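Local coordinates for SPbeta prophage-derived uncharacterized protein YomS (Bacillus subtilis, PDB 6I5O) that is of unknown function but is encoded in a prophage lytic cassette and assembles as an all-beta pentamer, at residues A[43-47]-A[82-86]; A[29-35]-A[96-102]; A[14-20]-A[112-118]. The contacts are given in a common frame with arbitrary orientation. Where two conformers were deposited one is given. Residue numbers count along the deposited sequence, not the author numbering.

Contact 1 of 3, residues A[43-47]-A[82-86]; sequences VKISG and TLNTN
An ST turn shapes the loop that leads from strand 81-82 into strand 87-92, and this loop lies against the C-terminal end of strand 40-46. Thr-82 OG1 accepts a hydrogen bond from Asn-84 N at 3.0 Å and also hydrogen-bonds the Glu-87 carboxylate. The chain then runs extended through Asn-84 and Thr-85, and Asn-86 adopts left-handed helical angles (57/57). From CA to CA, 44-47 and 82-86 point 74° apart, so the loop crosses the strand end; the nearest CA pairs are Ile-45 with Thr-85 (5.4 Å) and Ser-46 with Asn-86 (5.0 Å). One direct, weak hydrogen bond joins them, Asn-86 N to Ile-45 O at 2.8 Å. It leads into the antiparallel pairing of strands 40-46 and 87-92 in the beta sheet, where the backbones of Ile-45 and Glu-87 hydrogen-bond. Ile-45, chi1 m and chi2 t, points at the loop: its CD1 meets Thr-82 CG2 at 3.3 Å and its CG2 lies 3.7 Å from Asn-84 O. Two waters bridge the other end, one between Ser-46 O and Thr-85 OG1 (both 2.8 Å), the second between Gly-47 O (2.8 Å) and Thr-85 OG1 (2.7 Å). Lys-44 CE comes within 3.4 Å of Asn-86 OD1, but both side chains serve the subunit interface: Lys-44 NZ forms salt bridges with Glu-64 and Asp-60 of a neighbouring subunit, and Asn-86 hydrogen-bonds Thr-66 and Lys-65 there.

Contact 2 of 3, residues A[29-35]-A[96-102]; sequences EGEEFVV and LFKVMFE
Val-99, chi1 m, sits at the apolar centre: its CG2 lies 3.9 Å from Phe-33 CB, at the edge of that ring, and its CG1 is 4.4 Å from Val-35 CG2. Val-35 CG2 also packs on Leu-96 CB at 4.2 Å. Phe-33, chi1 t, carries its ring away from 96-102 to meet Phe-18. Around this core the backbones run antiparallel, 159° apart. Phe-33 and Val-99 form a hydrogen-bonded pair (CA-CA 5.3 Å), with Phe-33 N to Val-99 O at 2.9 Å and Val-99 N to Phe-33 O at 3.0 Å. Val-34 and Lys-98 follow as a non-hydrogen-bonded pair (CA-CA 4.6 Å). Beyond them Val-35 N bonds Phe-97 O at 2.9 Å. Toward Glu-29 the regular pairing gives way, and Gly-30 takes a positive phi of 68°. A water fills the gap, lying 2.7 Å from both Glu-29 O and Glu-31 O and accepting from Phe-101 N (2.9 Å). At the polar edge, Glu-32 OE1 makes a salt bridge at 2.7 Å with NZ of Lys-98, whose chain is extended beyond chi1, while Glu-32 OE2 lies 3.1 Å from Met-100 CE. Glu-29 OE2 and Glu-102 OE1, 4.4 Å apart, share Lys-65 as a salt-bridge partner. Strand 51-59 pairs with the other edge of strand 98-107; the arrangement here is a two-residue strand, 33-34, paired antiparallel with the start of strand 98-107 and entered through a water-bridged loop.

Contact 3 of 3, residues A[14-20]-A[112-118]; sequences DKTSFTF and VKGIVVS
This is antiparallel strand pairing between the chain's two ends: the second half of strand 8-19 (residues 15-19) lies beside 112-117 of the C-terminal strand 110-117. Their axes approach to 4.7 Å with directions 161° apart. Thr-16 with Val-116 and Phe-18 with Gly-114 are hydrogen-bonded pairs: Thr-16 N to Val-116 O 3.2 Å, Val-116 N to Thr-16 O 2.9 Å, Phe-18 N to Gly-114 O 2.9 Å, Gly-114 N to Phe-18 O 2.7 Å. Lys-15/Val-117, Ser-17/Ile-115 and Thr-19/Lys-113 are the non-hydrogen-bonded pairs (CA-CA 4.4 to 4.6 Å). At the C terminus Ser-118 N bonds Asp-14 O (2.9 Å), and Ser-118 OG, chi1 p, accepts from Asp-14 N (2.8 Å) and also hydrogen-bonds Thr-11 of a neighbouring subunit. At the other end Phe-20 N reaches Val-112 O (2.8 Å) where the chain turns a corner. The Phe-20 ring, chi1 m, lies beside Gly-114, its CE2 4.0 Å from Gly-114 N; a CB there would be tight against it. Thr-16 CG2 meets Val-116 CG2 at 3.5 Å on the face carrying Phe-18. On the opposite face Lys-15 extends to backbone carbonyls of another subunit, Gly-36, Phe-38 and Ala-94. Strand 40-46 borders the far edge of 110-117, an interior strand of an antiparallel beta sheet.

Starting from the N terminus, 14-20 comes first, but its partner is the chain's last segment, so contact 3 closes the longest loop. Past the corner at Phe-20, 29-35 opens contact 2, which closes at 96-102, nested inside that loop. Contact 1, 43-47 with 82-86, is nested inside contact 2; none of the three cross. Spatially they meet through packing and probable backbone hydrogen bonds (Lys-44 with Lys-113, Glu-31 with Phe-20): Val-43 touches Phe-101, Val-112 and Phe-20, while Phe-33 and Phe-101 meet Phe-18 and Phe-20, respectively. Strand 110-117, paired on one edge with 8-19 and on the other with 40-46, links contacts 3 and 1; contacts 1 and 2 lie on opposite sides of the chain's centre.

Contact 1 of 3, residues A[43-47]-A[82-86]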
loop_
_atom_site.group_PDB
_atom_site.type_symbol
_atom_site.label_atom_id
_atom_site.label_comp_id
_atom_site.label_asym_id
_atom_site.label_seq_id
_atom_site.Cartn_x
_atom_site.Cartn_y
_atom_site.Cartn_z
ATOM N N VAL A 43 -1.622 16.266 8.257
ATOM C CA VAL A 43 -1.802 17.676 8.698
ATOM C C VAL A 43 -3.165 17.820 9.349
ATOM O O VAL A 43 -4.161 17.350 8.796
ATOM C CB VAL A 43 -1.715 18.615 7.483
ATOM C CG1 VAL A 43 -1.958 20.046 7.881
ATOM C CG2 VAL A 43 -0.352 18.521 6.861
ATOM N N LYS A 44 -3.194 18.498 10.497
ATOM C CA LYS A 44 -4.446 18.871 11.170
ATOM C C LYS A 44 -4.637 20.373 10.982
ATOM O O LYS A 44 -3.740 21.190 11.356
ATOM C CB LYS A 44 -4.395 18.521 12.648
ATOM C CG LYS A 44 -5.596 18.986 13.431
ATOM C CD LYS A 44 -6.892 18.297 13.051
ATOM C CE LYS A 44 -8.157 18.955 13.588
ATOM N NZ LYS A 44 -8.197 18.934 15.053
ATOM N N ILE A 45 -5.799 20.737 10.472
ATOM C CA ILE A 45 -6.205 22.165 10.361
ATOM C C ILE A 45 -7.190 22.410 11.502
ATOM O O ILE A 45 -8.225 21.721 11.583
ATOM C CB ILE A 45 -6.806 22.446 8.978
ATOM C CG1 ILE A 45 -5.737 22.226 7.911
ATOM C CG2 ILE A 45 -7.348 23.855 8.887
ATOM C CD1 ILE A 45 -6.277 22.041 6.547
ATOM N N SER A 46 -6.858 23.356 12.379
ATOM C CA SER A 46 -7.613 23.596 13.627
ATOM C C SER A 46 -7.694 25.105 13.907
ATOM O O SER A 46 -7.327 25.933 13.051
ATOM C CB SER A 46 -6.959 22.838 14.781
ATOM O OG SER A 46 -5.698 23.453 15.084
ATOM N N GLY A 47 -8.271 25.429 15.040
ATOM C CA GLY A 47 -8.460 26.795 15.480
ATOM C C GLY A 47 -9.905 27.192 15.463
ATOM O O GLY A 47 -10.800 26.392 15.243
ATOM N N THR A 82 -8.169 23.366 1.012
ATOM C CA THR A 82 -9.435 23.221 1.750
ATOM C C THR A 82 -9.923 24.585 2.220
ATOM O O THR A 82 -9.099 25.494 2.504
ATOM C CB THR A 82 -9.297 22.267 2.945
ATOM O OG1 THR A 82 -10.608 22.097 3.495
ATOM C CG2 THR A 82 -8.357 22.745 4.019
ATOM N N LEU A 83 -11.226 24.702 2.298
ATOM C CA LEU A 83 -11.926 25.862 2.888
ATOM C C LEU A 83 -12.425 25.530 4.282
ATOM O O LEU A 83 -13.105 26.396 4.872
ATOM C CB LEU A 83 -13.113 26.234 1.997
ATOM C CG LEU A 83 -12.724 26.670 0.594
ATOM C CD1 LEU A 83 -13.919 26.960 -0.255
ATOM C CD2 LEU A 83 -11.791 27.863 0.639
ATOM N N ASN A 84 -12.149 24.336 4.790
ATOM C CA ASN A 84 -12.743 23.871 6.054
ATOM C C ASN A 84 -11.701 23.875 7.168
ATOM O O ASN A 84 -10.511 23.847 6.912
ATOM C CB ASN A 84 -13.344 22.477 5.902
ATOM C CG ASN A 84 -14.499 22.486 4.943
ATOM O OD1 ASN A 84 -14.584 21.558 4.136
ATOM N ND2 ASN A 84 -15.383 23.439 5.002
ATOM N N THR A 85 -12.187 23.850 8.393
ATOM C CA THR A 85 -11.363 23.645 9.594
ATOM C C THR A 85 -11.732 22.272 10.159
ATOM O O THR A 85 -12.731 21.652 9.707
ATOM C CB THR A 85 -11.555 24.803 10.587
ATOM O OG1 THR A 85 -10.548 24.680 11.623
ATOM C CG2 THR A 85 -12.971 24.838 11.126
ATOM N N ASN A 86 -11.001 21.856 11.172
ATOM C CA ASN A 86 -11.208 20.556 11.855
ATOM C C ASN A 86 -11.105 19.411 10.837
ATOM O O ASN A 86 -12.093 18.631 10.680
ATOM C CB ASN A 86 -12.508 20.523 12.649
ATOM C CG ASN A 86 -12.558 19.282 13.521
ATOM O OD1 ASN A 86 -11.501 18.739 13.828
ATOM N ND2 ASN A 86 -13.755 18.882 13.917
HETATM O O HOH W 1 -9.643 27.227 12.266
HETATM O O HOH W 2 -11.253 23.892 14.065
#

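Contact 2 of 3, residues A[29-35]-A[96-102]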
loop_
_atom_site.group_PDB
_atom_site.type_symbol
_atom_site.label_atom_id
_atom_site.label_comp_id
_atom_site.label_asym_id
_atom_site.label_seq_id
_atom_site.Cartn_x
_atom_site.Cartn_y
_atom_site.Cartn_z
ATOM N N GLU A 29 2.706 32.050 4.129
ATOM C CA GLU A 29 3.136 30.696 3.728
ATOM C C GLU A 29 3.437 29.863 4.946
ATOM O O GLU A 29 3.324 28.608 4.807
ATOM C CB GLU A 29 4.354 30.786 2.793
ATOM C CG GLU A 29 3.950 31.267 1.416
ATOM C CD GLU A 29 5.154 31.343 0.463
ATOM O OE1 GLU A 29 6.310 31.595 0.952
ATOM O OE2 GLU A 29 4.965 31.225 -0.710
ATOM N N GLY A 30 3.759 30.414 6.093
ATOM C CA GLY A 30 4.131 29.644 7.277
ATOM C C GLY A 30 5.458 28.930 7.122
ATOM O O GLY A 30 6.263 29.308 6.247
ATOM N N GLU A 31 5.751 28.040 8.020
ATOM C CA GLU A 31 7.058 27.356 8.114
ATOM C C GLU A 31 7.065 26.174 7.156
ATOM O O GLU A 31 5.998 25.540 6.958
ATOM C CB GLU A 31 7.339 26.894 9.538
ATOM C CG GLU A 31 7.313 28.027 10.501
ATOM C CD GLU A 31 8.403 29.036 10.182
ATOM O OE1 GLU A 31 9.544 28.643 9.908
ATOM O OE2 GLU A 31 8.124 30.241 10.205
ATOM N N GLU A 32 8.212 25.944 6.555
ATOM C CA GLU A 32 8.360 24.827 5.596
ATOM C C GLU A 32 8.994 23.652 6.305
ATOM O O GLU A 32 9.954 23.810 7.101
ATOM C CB GLU A 32 9.295 25.234 4.455
ATOM C CG GLU A 32 8.714 26.332 3.584
ATOM C CD GLU A 32 9.656 26.768 2.476
ATOM O OE1 GLU A 32 10.825 26.907 2.723
ATOM O OE2 GLU A 32 9.214 26.974 1.410
ATOM N N PHE A 33 8.498 22.460 6.018
ATOM C CA PHE A 33 9.032 21.227 6.634
ATOM C C PHE A 33 9.990 20.582 5.646
ATOM O O PHE A 33 9.567 20.296 4.522
ATOM C CB PHE A 33 7.926 20.274 7.019
ATOM C CG PHE A 33 8.442 19.026 7.659
ATOM C CD1 PHE A 33 8.948 19.072 8.934
ATOM C CD2 PHE A 33 8.426 17.795 6.995
ATOM C CE1 PHE A 33 9.453 17.923 9.542
ATOM C CE2 PHE A 33 8.925 16.659 7.636
ATOM C CZ PHE A 33 9.478 16.758 8.890
ATOM N N VAL A 34 11.201 20.361 6.094
ATOM C CA VAL A 34 12.206 19.573 5.358
ATOM C C VAL A 34 11.898 18.105 5.582
ATOM O O VAL A 34 11.981 17.611 6.725
ATOM C CB VAL A 34 13.616 19.932 5.780
ATOM C CG1 VAL A 34 14.676 19.041 5.142
ATOM C CG2 VAL A 34 13.882 21.404 5.495
ATOM N N VAL A 35 11.540 17.387 4.515
ATOM C CA VAL A 35 11.050 16.000 4.633
ATOM C C VAL A 35 12.097 15.095 5.249
ATOM O O VAL A 35 11.723 14.217 6.035
ATOM C CB VAL A 35 10.576 15.561 3.246
ATOM C CG1 VAL A 35 10.272 14.053 3.287
ATOM C CG2 VAL A 35 9.335 16.344 2.813
ATOM N N LEU A 96 9.793 14.143 -1.752
ATOM C CA LEU A 96 9.714 15.618 -1.823
ATOM C C LEU A 96 10.811 16.212 -0.962
ATOM O O LEU A 96 11.163 15.649 0.064
ATOM C CB LEU A 96 8.383 16.125 -1.299
ATOM C CG LEU A 96 7.152 15.571 -1.993
ATOM C CD1 LEU A 96 5.902 16.128 -1.329
ATOM C CD2 LEU A 96 7.157 15.921 -3.496
ATOM N N PHE A 97 11.352 17.380 -1.331
ATOM C CA PHE A 97 12.319 18.084 -0.487
ATOM C C PHE A 97 11.625 18.772 0.705
ATOM O O PHE A 97 11.985 18.543 1.858
ATOM C CB PHE A 97 13.063 19.100 -1.320
ATOM C CG PHE A 97 13.946 20.003 -0.493
ATOM C CD1 PHE A 97 14.968 19.471 0.264
ATOM C CD2 PHE A 97 13.776 21.388 -0.552
ATOM C CE1 PHE A 97 15.766 20.337 1.029
ATOM C CE2 PHE A 97 14.652 22.231 0.115
ATOM C CZ PHE A 97 15.586 21.689 0.947
ATOM N N LYS A 98 10.597 19.559 0.414
ATOM C CA LYS A 98 9.890 20.353 1.446
ATOM C C LYS A 98 8.402 20.292 1.187
ATOM O O LYS A 98 7.965 20.088 0.056
ATOM C CB LYS A 98 10.285 21.815 1.405
ATOM C CG LYS A 98 11.547 22.162 2.170
ATOM C CD LYS A 98 11.895 23.619 1.991
ATOM C CE LYS A 98 12.834 24.129 3.058
ATOM N NZ LYS A 98 13.117 25.566 2.855
ATOM N N VAL A 99 7.652 20.511 2.266
ATOM C CA VAL A 99 6.197 20.759 2.128
ATOM C C VAL A 99 5.849 22.051 2.864
ATOM O O VAL A 99 6.537 22.429 3.838
ATOM C CB VAL A 99 5.367 19.547 2.607
ATOM C CG1 VAL A 99 5.555 18.344 1.705
ATOM C CG2 VAL A 99 5.657 19.185 4.025
ATOM N N MET A 100 4.787 22.666 2.403
ATOM C CA MET A 100 4.319 23.980 2.864
ATOM C C MET A 100 2.798 23.997 2.802
ATOM O O MET A 100 2.220 23.455 1.869
ATOM C CB MET A 100 4.908 25.073 1.966
ATOM C CG MET A 100 4.234 26.410 2.203
ATOM S SD MET A 100 4.551 27.629 0.904
ATOM C CE MET A 100 6.252 27.848 1.273
ATOM N N PHE A 101 2.168 24.601 3.801
ATOM C CA PHE A 101 0.690 24.728 3.875
ATOM C C PHE A 101 0.371 26.197 3.995
ATOM O O PHE A 101 0.511 26.729 5.124
ATOM C CB PHE A 101 0.168 23.919 5.059
ATOM C CG PHE A 101 0.299 22.465 4.759
ATOM C CD1 PHE A 101 1.512 21.792 4.932
ATOM C CD2 PHE A 101 -0.731 21.790 4.103
ATOM C CE1 PHE A 101 1.686 20.512 4.443
ATOM C CE2 PHE A 101 -0.563 20.503 3.659
ATOM C CZ PHE A 101 0.639 19.876 3.811
ATOM N N GLU A 102 0.030 26.829 2.897
ATOM C CA GLU A 102 -0.123 28.290 2.829
ATOM C C GLU A 102 -1.522 28.679 3.314
ATOM O O GLU A 102 -2.525 28.148 2.793
ATOM C CB GLU A 102 0.038 28.765 1.396
ATOM C CG GLU A 102 -0.140 30.281 1.262
ATOM C CD GLU A 102 0.203 30.827 -0.089
ATOM O OE1 GLU A 102 0.683 30.049 -0.959
ATOM O OE2 GLU A 102 0.194 32.064 -0.214
HETATM O O HOH W 3 3.549 26.096 5.901
#

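Contact 3 of 3, residues A[14-20]-A[112-118]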
loop_
_atom_site.group_PDB
_atom_site.type_symbol
_atom_site.label_atom_id
_atom_site.label_comp_id
_atom_site.label_asym_id
_atom_site.label_seq_id
_atom_site.Cartn_x
_atom_site.Cartn_y
_atom_site.Cartn_z
ATOM N N ASP A 14 9.919 6.004 12.896
ATOM C CA ASP A 14 10.244 7.326 13.480
ATOM C C ASP A 14 9.041 8.222 13.273
ATOM O O ASP A 14 8.483 8.172 12.194
ATOM C CB ASP A 14 11.525 7.877 12.856
ATOM C CG ASP A 14 12.063 9.080 13.610
ATOM O OD1 ASP A 14 11.955 9.108 14.851
ATOM O OD2 ASP A 14 12.607 9.986 12.933
ATOM N N LYS A 15 8.759 9.094 14.232
ATOM C CA LYS A 15 7.725 10.124 14.044
ATOM C C LYS A 15 8.214 11.421 14.665
ATOM O O LYS A 15 8.972 11.388 15.672
ATOM C CB LYS A 15 6.401 9.756 14.714
ATOM C CG LYS A 15 5.800 8.444 14.210
ATOM C CD LYS A 15 4.418 8.212 14.831
ATOM C CE LYS A 15 3.737 6.953 14.397
ATOM N NZ LYS A 15 2.415 6.821 15.056
ATOM N N THR A 16 7.758 12.520 14.114
ATOM C CA THR A 16 7.895 13.828 14.813
ATOM C C THR A 16 6.697 14.679 14.449
ATOM O O THR A 16 5.899 14.378 13.586
ATOM C CB THR A 16 9.276 14.445 14.543
ATOM O OG1 THR A 16 9.459 15.413 15.608
ATOM C CG2 THR A 16 9.366 15.042 13.169
ATOM N N SER A 17 6.591 15.797 15.173
ATOM C CA SER A 17 5.531 16.805 14.995
ATOM C C SER A 17 6.156 18.062 14.405
ATOM O O SER A 17 7.373 18.270 14.545
ATOM C CB SER A 17 4.846 17.084 16.298
ATOM O OG SER A 17 4.250 15.904 16.817
ATOM N N PHE A 18 5.366 18.822 13.673
ATOM C CA PHE A 18 5.841 20.086 13.077
ATOM C C PHE A 18 4.686 21.067 13.045
ATOM O O PHE A 18 3.569 20.731 12.645
ATOM C CB PHE A 18 6.399 19.868 11.668
ATOM C CG PHE A 18 7.054 21.099 11.122
ATOM C CD1 PHE A 18 8.329 21.476 11.548
ATOM C CD2 PHE A 18 6.425 21.848 10.146
ATOM C CE1 PHE A 18 8.918 22.621 11.056
ATOM C CE2 PHE A 18 7.045 22.995 9.636
ATOM C CZ PHE A 18 8.284 23.329 10.060
ATOM N N THR A 19 4.984 22.300 13.428
ATOM C CA THR A 19 4.000 23.388 13.300
ATOM C C THR A 19 4.252 24.198 12.038
ATOM O O THR A 19 5.271 24.886 11.945
ATOM C CB THR A 19 4.012 24.262 14.559
ATOM O OG1 THR A 19 3.573 23.428 15.632
ATOM C CG2 THR A 19 3.082 25.445 14.421
ATOM N N PHE A 20 3.299 24.199 11.121
ATOM C CA PHE A 20 3.349 25.053 9.916
ATOM C C PHE A 20 2.872 26.458 10.273
ATOM O O PHE A 20 3.465 27.448 9.819
ATOM C CB PHE A 20 2.553 24.443 8.781
ATOM C CG PHE A 20 3.038 23.086 8.341
ATOM C CD1 PHE A 20 4.068 22.964 7.446
ATOM C CD2 PHE A 20 2.500 21.917 8.884
ATOM C CE1 PHE A 20 4.504 21.720 7.029
ATOM C CE2 PHE A 20 2.918 20.665 8.438
ATOM C CZ PHE A 20 3.955 20.582 7.546
ATOM N N VAL A 112 -2.080 25.040 11.863
ATOM C CA VAL A 112 -1.764 23.953 10.876
ATOM C C VAL A 112 -0.579 23.213 11.450
ATOM O O VAL A 112 0.513 23.789 11.485
ATOM C CB VAL A 112 -1.509 24.494 9.464
ATOM C CG1 VAL A 112 -1.296 23.355 8.500
ATOM C CG2 VAL A 112 -2.648 25.383 8.992
ATOM N N LYS A 113 -0.784 21.946 11.828
ATOM C CA LYS A 113 0.249 21.172 12.527
ATOM C C LYS A 113 0.285 19.794 11.942
ATOM O O LYS A 113 -0.753 19.308 11.530
ATOM C CB LYS A 113 0.003 21.110 14.031
ATOM C CG LYS A 113 0.065 22.449 14.737
ATOM C CD LYS A 113 -0.173 22.407 16.198
ATOM C CE LYS A 113 0.144 23.724 16.851
ATOM N NZ LYS A 113 -0.220 23.708 18.293
ATOM N N GLY A 114 1.451 19.182 11.839
ATOM C CA GLY A 114 1.510 17.828 11.264
ATOM C C GLY A 114 2.244 16.865 12.131
ATOM O O GLY A 114 2.996 17.229 13.039
ATOM N N ILE A 115 1.974 15.607 11.846
ATOM C CA ILE A 115 2.774 14.470 12.354
ATOM C C ILE A 115 3.301 13.763 11.099
ATOM O O ILE A 115 2.554 13.464 10.169
ATOM C CB ILE A 115 1.940 13.514 13.218
ATOM C CG1 ILE A 115 1.527 14.227 14.494
ATOM C CG2 ILE A 115 2.714 12.243 13.516
ATOM C CD1 ILE A 115 0.491 13.480 15.325
ATOM N N VAL A 116 4.598 13.473 11.145
ATOM C CA VAL A 116 5.311 12.824 10.017
ATOM C C VAL A 116 5.771 11.476 10.505
ATOM O O VAL A 116 6.097 11.298 11.701
ATOM C CB VAL A 116 6.451 13.676 9.430
ATOM C CG1 VAL A 116 5.866 14.859 8.683
ATOM C CG2 VAL A 116 7.455 14.028 10.478
ATOM N N VAL A 117 5.845 10.520 9.566
ATOM C CA VAL A 117 6.110 9.106 9.871
ATOM C C VAL A 117 7.096 8.579 8.844
ATOM O O VAL A 117 6.923 8.841 7.620
ATOM C CB VAL A 117 4.803 8.309 9.836
ATOM C CG1 VAL A 117 5.006 6.888 10.249
ATOM C CG2 VAL A 117 3.709 8.978 10.678
ATOM N N SER A 118 8.080 7.818 9.298
ATOM C CA SER A 118 9.079 7.170 8.419
ATOM C C SER A 118 8.628 5.788 7.970
ATOM O O SER A 118 7.515 5.324 8.262
ATOM C CB SER A 118 10.414 7.121 9.072
ATOM O OG SER A 118 10.454 6.113 10.117
#